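Possible translation initiation inhibitor (PDB 3LME) is of uncharacterised function but belongs to the YjgF-like (endoribonuclease L-PSP) family of small alpha/beta proteins, here assembled as a trimer. Local coordinates at residues Asp72-Leu76 with Pro104-Val108; Val78-Asp82 with Asp118-Asp123. The protein carries 1 engineered substitution. One frame throughout, in Å; residues are numbered along the deposited sequence.

Contact 1 of 2, residues Asp72-Leu76 with Pro104-Val108; sequences DAVRL and PPRTV. With SO4 (sulfate ion), chain N.
Strands 73-80 and 106-110 begin side by side here, parallel, as the two strands of a beta-alpha-beta unit whose crossover contains helix 83-98. Leu76 (86 Å² covered) sets the register, pairing with Arg106 (CA-CA 4.7 Å). Its N donates to Pro105 O (3.0 Å, 151°), and its O accepts from Thr107 N (2.9 Å, 159°), so Leu76 brackets Arg106 as a parallel bridge requires. Each accepting carbonyl also receives a CA-H...O contact, Arg75 CA to Pro105 O at 3.6 Å and Arg106 CA to Leu76 O at 3.3 Å. In its mt rotamer, Leu76 brings CD1 to 3.8 Å from Pro104 CG; Pro104 CB lies 3.7 Å from Ala73 CB. Pro105, C-gamma exo, sets CG 3.3 Å from Val74 O. Val74 (phi/psi -101/-19) and Arg75 (-157/136) form a classic beta bulge opposite Thr125 of the same chain, on strand 120-127. Arg75 hydrogen-bonds Thr125 of the second subunit; Arg106 ends at Gln94 and Asn91. On the edge away from strand 73-80, Val108 N donates to sulfate O1 (2.6 Å). The polar link is purely main-chain, while Pro104 adds apolar contacts just before strand 106-110.

Contact 2 of 2, residues Val78-Asp82 with Asp118-Asp123; sequences VFVTD and DIAEID
Neighbouring strands 73-80 and 120-127 of the mixed sheet form an antiparallel ladder here. The axes of 78-80 and 120-123 come within 4.7 Å, with 165° between directions. Val78-Ile122 and Val80-Ala120 are non-hydrogen-bonded pairs (CA-CA 4.5 and 4.2 Å) flanking the hydrogen-bonded pair Phe79-Glu121 (5.3 Å). Phe79 N donates to Glu121 O at 2.9 Å, and Glu121 N to Phe79 O at 2.8 Å; a weak bond from Thr81 N to Ile119 O (3.2 Å, 122°) follows where one strand ends and the other begins.

Successive residues fall on the two faces of the sheet, and their rotamers decide what they touch there. Val78 (t) places CG2 3.7 Å from CD1 of Ile122 (tt), and Val80 (m) places CG1 4.0 Å from Ala120 CB. Met55 of helix 48-64 covers Ala120 and Ile122. On the other face, Phe79 takes chi1 -47° and chi2 -92°, bringing CE2 3.6 Å from Asp123 OD2; this oxygen and Glu121 O approach the rim of the ring rather than its face. Asp123 OD2 also forms a long, weak ion pair with Arg75 of the third subunit. Glu121 is extended (tt), its OE2 making a weak hydrogen bond with Asp115 N. Phe79 packs on Leu109 of the third subunit.

Past the strand, Asp82 (t) is the N-cap of helix 83-98. Asp118 OD1 accepts from Ile119 N (2.7 Å). The chemistry thus divides by face: the aliphatic face, through Ala120 and Ile122, packs on helix 48-64, whereas an aromatic ring and carboxylates border the trimer interface.

In the fold
Strand 73-80 is common to both contacts: its earlier part pairs in parallel with 104-108 in contact 1, its later part antiparallel with 118-123 in contact 2. It therefore lies between strands 106-110 and 120-127 in the sheet. The contact centres are 14 Å apart, yet the segments touch: Thr107 O lies 2.8 Å from Val78 N, a probable hydrogen bond, and Leu76 CD2 is 4.2 Å from Ile122 CD1. The two contacts supply complementary sides of the subunit interface: Thr107 of contact 1 packs on Asp123 of the second subunit, and Asp123 of contact 2 on Thr107 of the third. The sulfate at Val108 N, probably from the crystallisation liquor, also hydrogen-bonds His35 of the second subunit, placing it between chains.

Contact 1 of 2, residues Asp72-Leu76 with Pro104-Val108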
loop_
_atom_site.group_PDB
_atom_site.type_symbol
_atom_site.label_atom_id
_atom_site.label_comp_id
_atom_site.label_asym_id
_atom_site.label_seq_id
_atom_site.Cartn_x
_atom_site.Cartn_y
_atom_site.Cartn_z
ATOM N N ASP A 72 6.290 -5.917 -15.737
ATOM C CA ASP A 72 6.918 -4.868 -14.955
ATOM C C ASP A 72 6.286 -4.676 -13.583
ATOM O O ASP A 72 6.657 -3.720 -12.905
ATOM C CB ASP A 72 6.859 -3.533 -15.721
ATOM C CG ASP A 72 7.553 -3.604 -17.084
ATOM O OD1 ASP A 72 8.408 -4.486 -17.239
ATOM O OD2 ASP A 72 7.255 -2.795 -17.999
ATOM N N ALA A 73 5.343 -5.531 -13.162
ATOM C CA ALA A 73 4.646 -5.305 -11.878
ATOM C C ALA A 73 5.539 -5.608 -10.687
ATOM O O ALA A 73 6.043 -6.702 -10.585
ATOM C CB ALA A 73 3.408 -6.115 -11.787
ATOM N N VAL A 74 5.766 -4.647 -9.797
ATOM C CA VAL A 74 6.535 -4.936 -8.573
ATOM C C VAL A 74 5.656 -5.116 -7.353
ATOM O O VAL A 74 6.111 -5.682 -6.376
ATOM C CB VAL A 74 7.639 -3.919 -8.260
ATOM C CG1 VAL A 74 8.665 -3.882 -9.386
ATOM C CG2 VAL A 74 7.060 -2.558 -8.059
ATOM N N ARG A 75 4.410 -4.648 -7.392
ATOM C CA ARG A 75 3.490 -4.951 -6.295
ATOM C C ARG A 75 2.044 -4.845 -6.697
ATOM O O ARG A 75 1.650 -3.873 -7.341
ATOM C CB ARG A 75 3.717 -4.042 -5.073
ATOM C CG ARG A 75 2.907 -4.460 -3.856
ATOM C CD ARG A 75 2.872 -3.350 -2.785
ATOM N NE ARG A 75 4.185 -3.145 -2.187
ATOM C CZ ARG A 75 4.807 -4.040 -1.426
ATOM N NH1 ARG A 75 6.021 -3.779 -0.949
ATOM N NH2 ARG A 75 4.226 -5.197 -1.155
ATOM N N LEU A 76 1.256 -5.828 -6.275
ATOM C CA LEU A 76 -0.176 -5.801 -6.465
ATOM C C LEU A 76 -0.843 -5.908 -5.106
ATOM O O LEU A 76 -0.557 -6.838 -4.355
ATOM C CB LEU A 76 -0.603 -6.970 -7.349
ATOM C CG LEU A 76 -0.060 -7.024 -8.784
ATOM C CD1 LEU A 76 -0.628 -8.219 -9.490
ATOM C CD2 LEU A 76 -0.437 -5.772 -9.538
ATOM N N PRO A 104 3.960 -11.427 -10.067
ATOM C CA PRO A 104 4.406 -10.316 -9.216
ATOM C C PRO A 104 4.159 -10.568 -7.728
ATOM O O PRO A 104 3.303 -11.386 -7.382
ATOM C CB PRO A 104 3.554 -9.143 -9.669
ATOM C CG PRO A 104 2.661 -9.679 -10.741
ATOM C CD PRO A 104 2.653 -11.161 -10.668
ATOM N N PRO A 105 4.914 -9.885 -6.844
ATOM C CA PRO A 105 4.629 -9.920 -5.424
ATOM C C PRO A 105 3.228 -9.359 -5.184
ATOM O O PRO A 105 2.820 -8.408 -5.841
ATOM C CB PRO A 105 5.668 -8.969 -4.833
ATOM C CG PRO A 105 6.713 -8.862 -5.860
ATOM C CD PRO A 105 6.004 -8.944 -7.152
ATOM N N ARG A 106 2.508 -9.923 -4.222
ATOM C CA ARG A 106 1.086 -9.709 -4.161
ATOM C C ARG A 106 0.596 -9.792 -2.736
ATOM O O ARG A 106 1.075 -10.599 -1.971
ATOM C CB ARG A 106 0.399 -10.799 -4.999
ATOM C CG ARG A 106 -1.078 -10.917 -4.801
ATOM C CD ARG A 106 -1.651 -12.077 -5.569
ATOM N NE ARG A 106 -1.835 -13.275 -4.770
ATOM C CZ ARG A 106 -2.611 -14.279 -5.151
ATOM N NH1 ARG A 106 -2.738 -15.361 -4.393
ATOM N NH2 ARG A 106 -3.266 -14.197 -6.306
ATOM N N THR A 107 -0.392 -8.981 -2.387
ATOM C CA THR A 107 -1.063 -9.125 -1.112
ATOM C C THR A 107 -2.585 -9.026 -1.295
ATOM O O THR A 107 -3.051 -8.089 -1.916
ATOM C CB THR A 107 -0.467 -8.145 -0.059
ATOM O OG1 THR A 107 -1.338 -8.059 1.060
ATOM C CG2 THR A 107 -0.280 -6.762 -0.635
ATOM N N VAL A 108 -3.335 -10.014 -0.789
ATOM C CA VAL A 108 -4.809 -10.070 -0.910
ATOM C C VAL A 108 -5.501 -9.934 0.461
ATOM O O VAL A 108 -5.396 -10.819 1.300
ATOM C CB VAL A 108 -5.310 -11.418 -1.596
ATOM C CG1 VAL A 108 -6.817 -11.469 -1.685
ATOM C CG2 VAL A 108 -4.729 -11.622 -3.004
HETATM S S SO4 N . -2.250 -13.342 0.634
HETATM O O1 SO4 N . -2.521 -11.918 0.782
HETATM O O2 SO4 N . -0.967 -13.540 -0.085
HETATM O O3 SO4 N . -2.221 -13.983 1.945
HETATM O O4 SO4 N . -3.327 -13.974 -0.138
#

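Contact 2 of 2, residues Val78-Asp82 with Asp118-Asp123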
loop_
_atom_site.group_PDB
_atom_site.type_symbol
_atom_site.label_atom_id
_atom_site.label_comp_id
_atom_site.label_asym_id
_atom_site.label_seq_id
_atom_site.Cartn_x
_atom_site.Cartn_y
_atom_site.Cartn_z
ATOM N N VAL A 78 -4.461 -6.450 -3.770
ATOM C CA VAL A 78 -5.852 -6.700 -4.098
ATOM C C VAL A 78 -6.690 -6.639 -2.831
ATOM O O VAL A 78 -6.451 -7.384 -1.869
ATOM C CB VAL A 78 -6.041 -8.052 -4.783
ATOM C CG1 VAL A 78 -7.373 -8.097 -5.534
ATOM C CG2 VAL A 78 -4.922 -8.296 -5.739
ATOM N N PHE A 79 -7.644 -5.714 -2.821
ATOM C CA PHE A 79 -8.660 -5.659 -1.775
ATOM C C PHE A 79 -9.954 -6.252 -2.322
ATOM O O PHE A 79 -10.459 -5.845 -3.369
ATOM C CB PHE A 79 -8.891 -4.221 -1.328
ATOM C CG PHE A 79 -7.628 -3.455 -1.075
ATOM C CD1 PHE A 79 -7.069 -3.418 0.193
ATOM C CD2 PHE A 79 -6.999 -2.766 -2.105
ATOM C CE1 PHE A 79 -5.897 -2.715 0.440
ATOM C CE2 PHE A 79 -5.813 -2.034 -1.864
ATOM C CZ PHE A 79 -5.269 -2.021 -0.583
ATOM N N VAL A 80 -10.473 -7.240 -1.620
ATOM C CA VAL A 80 -11.714 -7.857 -1.995
ATOM C C VAL A 80 -12.677 -7.885 -0.801
ATOM O O VAL A 80 -12.343 -7.525 0.333
ATOM C CB VAL A 80 -11.506 -9.300 -2.539
ATOM C CG1 VAL A 80 -10.393 -9.336 -3.549
ATOM C CG2 VAL A 80 -11.229 -10.271 -1.401
ATOM N N THR A 81 -13.874 -8.362 -1.087
ATOM C CA THR A 81 -15.009 -8.222 -0.230
ATOM C C THR A 81 -15.290 -9.511 0.530
ATOM O O THR A 81 -15.955 -9.487 1.588
ATOM C CB THR A 81 -16.180 -7.715 -1.086
ATOM O OG1 THR A 81 -16.434 -6.373 -0.691
ATOM C CG2 THR A 81 -17.467 -8.584 -0.979
ATOM N N ASP A 82 -14.756 -10.616 -0.009
ATOM C CA ASP A 82 -14.880 -11.950 0.564
ATOM C C ASP A 82 -13.658 -12.737 0.093
ATOM O O ASP A 82 -13.664 -13.357 -0.949
ATOM C CB ASP A 82 -16.206 -12.592 0.115
ATOM C CG ASP A 82 -16.466 -13.987 0.734
ATOM O OD1 ASP A 82 -15.591 -14.574 1.426
ATOM O OD2 ASP A 82 -17.579 -14.506 0.502
ATOM N N ASP A 118 -18.422 -2.411 -5.123
ATOM C CA ASP A 118 -17.726 -3.420 -5.924
ATOM C C ASP A 118 -17.164 -4.554 -5.053
ATOM O O ASP A 118 -17.047 -4.416 -3.828
ATOM C CB ASP A 118 -16.604 -2.761 -6.745
ATOM C CG ASP A 118 -16.349 -3.469 -8.095
ATOM O OD1 ASP A 118 -16.186 -4.718 -8.138
ATOM O OD2 ASP A 118 -16.319 -2.762 -9.131
ATOM N N ILE A 119 -16.830 -5.672 -5.689
ATOM C CA ILE A 119 -16.258 -6.814 -4.988
ATOM C C ILE A 119 -14.728 -6.847 -4.892
ATOM O O ILE A 119 -14.181 -7.652 -4.164
ATOM C CB ILE A 119 -16.742 -8.137 -5.589
ATOM C CG1 ILE A 119 -16.061 -8.417 -6.937
ATOM C CG2 ILE A 119 -18.245 -8.133 -5.684
ATOM C CD1 ILE A 119 -16.447 -9.746 -7.533
ATOM N N ALA A 120 -14.037 -5.985 -5.613
ATOM C CA ALA A 120 -12.587 -6.045 -5.677
ATOM C C ALA A 120 -12.026 -4.757 -6.240
ATOM O O ALA A 120 -12.568 -4.198 -7.196
ATOM C CB ALA A 120 -12.124 -7.229 -6.512
ATOM N N GLU A 121 -10.941 -4.292 -5.642
ATOM C CA GLU A 121 -10.229 -3.142 -6.150
ATOM C C GLU A 121 -8.744 -3.478 -6.050
ATOM O O GLU A 121 -8.351 -4.234 -5.161
ATOM C CB GLU A 121 -10.583 -1.933 -5.306
ATOM C CG GLU A 121 -10.045 -0.618 -5.812
ATOM C CD GLU A 121 -10.742 0.561 -5.163
ATOM O OE1 GLU A 121 -10.242 1.693 -5.291
ATOM O OE2 GLU A 121 -11.803 0.362 -4.524
ATOM N N ILE A 122 -7.930 -2.953 -6.967
ATOM C CA ILE A 122 -6.524 -3.342 -7.008
ATOM C C ILE A 122 -5.606 -2.153 -7.118
ATOM O O ILE A 122 -5.955 -1.194 -7.755
ATOM C CB ILE A 122 -6.223 -4.415 -8.121
ATOM C CG1 ILE A 122 -4.766 -4.902 -8.055
ATOM C CG2 ILE A 122 -6.489 -3.876 -9.531
ATOM C CD1 ILE A 122 -4.523 -6.223 -8.749
ATOM N N ASP A 123 -4.447 -2.233 -6.470
ATOM C CA ASP A 123 -3.370 -1.235 -6.561
ATOM C C ASP A 123 -2.128 -1.828 -7.201
ATOM O O ASP A 123 -1.592 -2.813 -6.703
ATOM C CB ASP A 123 -2.957 -0.760 -5.184
ATOM C CG ASP A 123 -3.945 0.176 -4.580
ATOM O OD1 ASP A 123 -4.914 0.544 -5.295
ATOM O OD2 ASP A 123 -3.747 0.541 -3.391
#